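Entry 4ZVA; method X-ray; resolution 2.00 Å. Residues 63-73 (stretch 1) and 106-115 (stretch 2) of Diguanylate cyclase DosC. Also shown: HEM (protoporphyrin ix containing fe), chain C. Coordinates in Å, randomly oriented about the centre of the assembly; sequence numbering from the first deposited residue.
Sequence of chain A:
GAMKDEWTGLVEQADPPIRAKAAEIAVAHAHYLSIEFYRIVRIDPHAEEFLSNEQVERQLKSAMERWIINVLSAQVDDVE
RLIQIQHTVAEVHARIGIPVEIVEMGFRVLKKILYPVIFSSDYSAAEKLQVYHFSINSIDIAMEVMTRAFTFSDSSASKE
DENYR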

# COMPACT_ATOMS: atom_id res chain seq x y z
N ALA A 63 21.14 -0.33 -3.63
CA ALA A 63 20.23 0.77 -3.91
C ALA A 63 18.98 0.70 -3.04
O ALA A 63 18.48 1.73 -2.58
CB ALA A 63 19.85 0.78 -5.39
N MET A 64 18.48 -0.51 -2.81
CA MET A 64 17.29 -0.70 -2.00
C MET A 64 17.52 -0.31 -0.54
O MET A 64 16.65 0.29 0.09
CB MET A 64 16.81 -2.16 -2.07
CG MET A 64 16.00 -2.49 -3.32
SD MET A 64 14.44 -1.59 -3.42
CE MET A 64 13.74 -1.91 -1.80
N GLU A 65 18.69 -0.65 0.00
CA GLU A 65 19.03 -0.28 1.37
C GLU A 65 18.97 1.23 1.56
O GLU A 65 18.40 1.72 2.53
CB GLU A 65 20.43 -0.77 1.74
CG GLU A 65 20.51 -2.20 2.20
CD GLU A 65 21.82 -2.48 2.92
OE1 GLU A 65 22.20 -1.68 3.80
OE2 GLU A 65 22.46 -3.50 2.59
N ARG A 66 19.57 1.94 0.62
CA ARG A 66 19.59 3.40 0.65
C ARG A 66 18.17 3.95 0.51
O ARG A 66 17.79 4.89 1.21
CB ARG A 66 20.49 3.94 -0.46
CG ARG A 66 20.66 5.45 -0.46
CD ARG A 66 21.47 5.90 -1.66
NE ARG A 66 22.51 4.93 -2.01
CZ ARG A 66 22.53 4.23 -3.14
NH1 ARG A 66 21.58 4.39 -4.04
NH2 ARG A 66 23.51 3.37 -3.36
N TRP A 67 17.39 3.35 -0.38
CA TRP A 67 16.02 3.79 -0.62
C TRP A 67 15.18 3.66 0.64
O TRP A 67 14.49 4.60 1.04
CB TRP A 67 15.39 3.00 -1.76
CG TRP A 67 14.07 3.56 -2.22
CD1 TRP A 67 13.85 4.39 -3.27
CD2 TRP A 67 12.78 3.32 -1.63
NE1 TRP A 67 12.51 4.69 -3.38
CE2 TRP A 67 11.83 4.04 -2.38
CE3 TRP A 67 12.34 2.56 -0.54
CZ2 TRP A 67 10.47 4.03 -2.08
CZ3 TRP A 67 10.98 2.55 -0.24
CH2 TRP A 67 10.07 3.28 -1.01
N ILE A 68 15.23 2.48 1.25
CA ILE A 68 14.44 2.19 2.45
C ILE A 68 14.77 3.17 3.57
O ILE A 68 13.86 3.71 4.21
CB ILE A 68 14.68 0.75 2.93
CG1 ILE A 68 14.10 -0.24 1.92
CG2 ILE A 68 14.06 0.53 4.30
CD1 ILE A 68 14.52 -1.67 2.14
N ILE A 69 16.06 3.40 3.81
CA ILE A 69 16.48 4.32 4.85
C ILE A 69 16.03 5.75 4.55
O ILE A 69 15.51 6.44 5.42
CB ILE A 69 18.01 4.30 5.04
CG1 ILE A 69 18.46 2.93 5.54
CG2 ILE A 69 18.45 5.38 6.03
CD1 ILE A 69 19.97 2.78 5.66
N ASN A 70 16.23 6.19 3.31
CA ASN A 70 15.86 7.55 2.93
C ASN A 70 14.37 7.83 3.11
O ASN A 70 13.98 8.86 3.65
CB ASN A 70 16.27 7.84 1.48
CG ASN A 70 17.76 8.09 1.34
OD1 ASN A 70 18.40 8.63 2.24
ND2 ASN A 70 18.32 7.70 0.20
N VAL A 71 13.54 6.88 2.68
CA VAL A 71 12.09 7.06 2.74
C VAL A 71 11.57 7.01 4.18
O VAL A 71 10.81 7.89 4.59
CB VAL A 71 11.37 5.99 1.90
CG1 VAL A 71 9.87 5.99 2.19
CG2 VAL A 71 11.63 6.22 0.42
N LEU A 72 11.97 6.00 4.94
CA LEU A 72 11.44 5.82 6.28
C LEU A 72 12.02 6.82 7.29
O LEU A 72 11.45 7.03 8.36
CB LEU A 72 11.68 4.38 6.76
CG LEU A 72 10.93 3.32 5.95
CD1 LEU A 72 11.11 1.93 6.55
CD2 LEU A 72 9.45 3.68 5.83
N SER A 73 13.15 7.44 6.95
CA SER A 73 13.77 8.44 7.82
C SER A 73 13.48 9.86 7.35
O SER A 73 14.15 10.81 7.77
CB SER A 73 15.28 8.23 7.89
OG SER A 73 15.60 6.88 8.15
CHA HEM C . 16.96 0.07 -10.08
CHB HEM C . 14.41 -3.95 -10.99
CHC HEM C . 11.08 -2.46 -7.82
CHD HEM C . 14.14 0.91 -6.17
C1A HEM C . 16.60 -1.16 -10.58
C2A HEM C . 17.36 -1.99 -11.50
C3A HEM C . 16.65 -3.09 -11.74
C4A HEM C . 15.41 -3.00 -11.00
CMA HEM C . 17.06 -4.26 -12.66
CAA HEM C . 18.75 -1.68 -12.09
CBA HEM C . 19.77 -1.52 -10.96
CGA HEM C . 21.16 -1.53 -11.52
O1A HEM C . 21.38 -2.18 -12.58
O2A HEM C . 22.05 -0.89 -10.90
C1B HEM C . 13.29 -3.91 -10.20
C2B HEM C . 12.29 -4.95 -10.09
C3B HEM C . 11.36 -4.54 -9.20
C4B HEM C . 11.76 -3.23 -8.73
CMB HEM C . 12.35 -6.27 -10.89
CAB HEM C . 10.07 -5.23 -8.70
CBB HEM C . 9.69 -6.47 -9.04
C1C HEM C . 11.64 -1.48 -7.03
C2C HEM C . 11.09 -0.95 -5.80
C3C HEM C . 11.94 -0.01 -5.34
C4C HEM C . 13.05 0.07 -6.27
CMC HEM C . 9.76 -1.44 -5.19
CAC HEM C . 11.86 0.88 -4.07
CBC HEM C . 10.90 0.78 -3.14
C1D HEM C . 15.18 1.02 -7.06
C2D HEM C . 16.29 1.94 -6.93
C3D HEM C . 17.18 1.68 -8.16
C4D HEM C . 16.51 0.63 -8.90
CMD HEM C . 16.52 2.96 -5.79
CAD HEM C . 18.50 2.38 -8.55
CBD HEM C . 18.25 3.87 -8.77
CGD HEM C . 19.40 4.48 -9.52
O1D HEM C . 19.48 5.74 -9.57
O2D HEM C . 20.23 3.73 -10.08
NA HEM C . 15.41 -1.81 -10.31
NB HEM C . 12.94 -2.87 -9.36
NC HEM C . 12.83 -0.83 -7.29
ND HEM C . 15.35 0.27 -8.22
FE HEM C . 14.00 -1.15 -8.94
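Stretch 2 106-115: GFRVLKKILY

Stretch 2, residues 106-115, is helical throughout and belongs to a longer helix. It crosses the helix of residues 63-72 at -70°, the N-to-C directions 70° apart. The axes come no closer than 13.4 Å, and even the nearest alpha carbons, Ile68 CA and Leu110 CA, are 9.3 Å apart. The gap is filled by apolar side chains: Met64, Trp67, Ile68 and Leu72 against Phe107, Leu110 and Leu114; the contact has no hydrogen bond across it and buries a modest 235 Å².

Ala63 opens the walk against the heme, its CB 3.8 Å from HEM CAD, beyond reach of stretch 2. Met64, m at all three chi angles, serves both partners: SD lies 3.5 Å from HEM C3C, while CE reaches Leu110 CD2 at 4.4 Å. Trp67 (chi1 t) comes next on the inner face. Its CZ3 is 3.8 Å from Leu110 CD2 and its CH2 3.7 Å from Phe107 CE1, the two rings meeting obliquely with planes at 72°. The CB of Phe107 points sideways, yet the end of the ring comes nearer; chi1 is m. HEM CBC lies 3.4 Å from both Trp67 CH2 and Phe107 CE1, so a heme vinyl group, its CBC over one face of the Trp67 ring, completes this corner. Beside Phe107, Gly106 matters for what it lacks: an ideal CB there would come within 2.8 Å of HEM CAB.

Ile68 sets CD1 3.9 Å from Leu110 CD1. Leu110, with chi1 t and chi2 p, thus touches Met64, Trp67 and Ile68, and has the largest covered area of the contact. One turn on, Leu72 CD1 meets Leu114 CD2 at 4.4 Å, Leu114 repeating the rotamer of Leu110. Ser73 then leaves helical geometry, its OG donating to Ile69 O at 2.8 Å.

The rule is economical: steps of three and four on stretch 2; on stretch 1 the adjacent pair Trp67 and Ile68 sits between Met64 and Leu72.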

# COMPACT_ATOMS: atom_id res chain seq x y z
N GLY A 106 6.61 -5.14 -6.34
CA GLY A 106 7.80 -4.98 -5.53
C GLY A 106 7.50 -4.24 -4.24
O GLY A 106 7.95 -4.63 -3.16
N PHE A 107 6.72 -3.17 -4.36
CA PHE A 107 6.31 -2.39 -3.20
C PHE A 107 5.47 -3.21 -2.23
O PHE A 107 5.58 -3.05 -1.01
CB PHE A 107 5.52 -1.15 -3.63
CG PHE A 107 6.39 -0.01 -4.07
CD1 PHE A 107 6.91 0.87 -3.14
CD2 PHE A 107 6.66 0.20 -5.41
CE1 PHE A 107 7.71 1.93 -3.54
CE2 PHE A 107 7.46 1.25 -5.82
CZ PHE A 107 7.98 2.12 -4.88
N ARG A 108 4.62 -4.08 -2.76
CA ARG A 108 3.78 -4.92 -1.92
C ARG A 108 4.64 -5.91 -1.15
O ARG A 108 4.41 -6.15 0.04
CB ARG A 108 2.73 -5.67 -2.75
CG ARG A 108 1.70 -6.39 -1.89
CD ARG A 108 0.65 -7.11 -2.73
NE ARG A 108 1.20 -8.29 -3.40
CZ ARG A 108 1.41 -9.45 -2.80
NH1 ARG A 108 1.13 -9.60 -1.51
NH2 ARG A 108 1.91 -10.47 -3.48
N VAL A 109 5.63 -6.48 -1.83
CA VAL A 109 6.57 -7.40 -1.19
C VAL A 109 7.31 -6.70 -0.05
O VAL A 109 7.44 -7.25 1.04
CB VAL A 109 7.60 -7.95 -2.20
CG1 VAL A 109 8.69 -8.72 -1.48
CG2 VAL A 109 6.90 -8.84 -3.22
N LEU A 110 7.78 -5.49 -0.32
CA LEU A 110 8.51 -4.70 0.67
C LEU A 110 7.65 -4.44 1.91
O LEU A 110 8.09 -4.66 3.03
CB LEU A 110 8.98 -3.38 0.07
CG LEU A 110 9.71 -2.43 1.03
CD1 LEU A 110 10.97 -3.10 1.58
CD2 LEU A 110 10.04 -1.11 0.35
N LYS A 111 6.43 -3.96 1.69
CA LYS A 111 5.51 -3.70 2.79
C LYS A 111 5.17 -4.98 3.55
O LYS A 111 5.01 -4.95 4.77
CB LYS A 111 4.22 -3.05 2.26
CG LYS A 111 4.41 -1.60 1.83
CD LYS A 111 3.13 -1.01 1.25
CE LYS A 111 2.82 -1.59 -0.12
NZ LYS A 111 1.66 -0.91 -0.77
N LYS A 112 5.10 -6.09 2.84
CA LYS A 112 4.78 -7.38 3.45
C LYS A 112 5.86 -7.84 4.42
O LYS A 112 5.57 -8.26 5.53
CB LYS A 112 4.56 -8.44 2.37
CG LYS A 112 4.29 -9.83 2.94
CD LYS A 112 4.11 -10.87 1.84
CE LYS A 112 4.00 -12.26 2.43
NZ LYS A 112 3.78 -13.30 1.38
N ILE A 113 7.12 -7.77 3.99
CA ILE A 113 8.23 -8.26 4.81
C ILE A 113 8.65 -7.27 5.89
O ILE A 113 9.37 -7.63 6.82
CB ILE A 113 9.45 -8.61 3.95
CG1 ILE A 113 9.97 -7.37 3.22
CG2 ILE A 113 9.11 -9.72 2.97
CD1 ILE A 113 11.25 -7.61 2.44
N LEU A 114 8.20 -6.02 5.76
CA LEU A 114 8.51 -5.00 6.75
C LEU A 114 7.76 -5.24 8.06
O LEU A 114 8.29 -4.98 9.14
CB LEU A 114 8.16 -3.60 6.21
CG LEU A 114 8.36 -2.45 7.20
CD1 LEU A 114 9.82 -2.36 7.65
CD2 LEU A 114 7.89 -1.12 6.62
N TYR A 115 6.54 -5.75 7.96
CA TYR A 115 5.70 -5.93 9.15
C TYR A 115 6.31 -6.88 10.19
O TYR A 115 6.37 -6.52 11.37
CB TYR A 115 4.30 -6.42 8.76
CG TYR A 115 3.41 -6.72 9.95
CD1 TYR A 115 2.76 -5.69 10.62
CD2 TYR A 115 3.23 -8.02 10.39
CE1 TYR A 115 1.95 -5.96 11.71
CE2 TYR A 115 2.42 -8.29 11.48
CZ TYR A 115 1.78 -7.26 12.13
OH TYR A 115 0.97 -7.52 13.22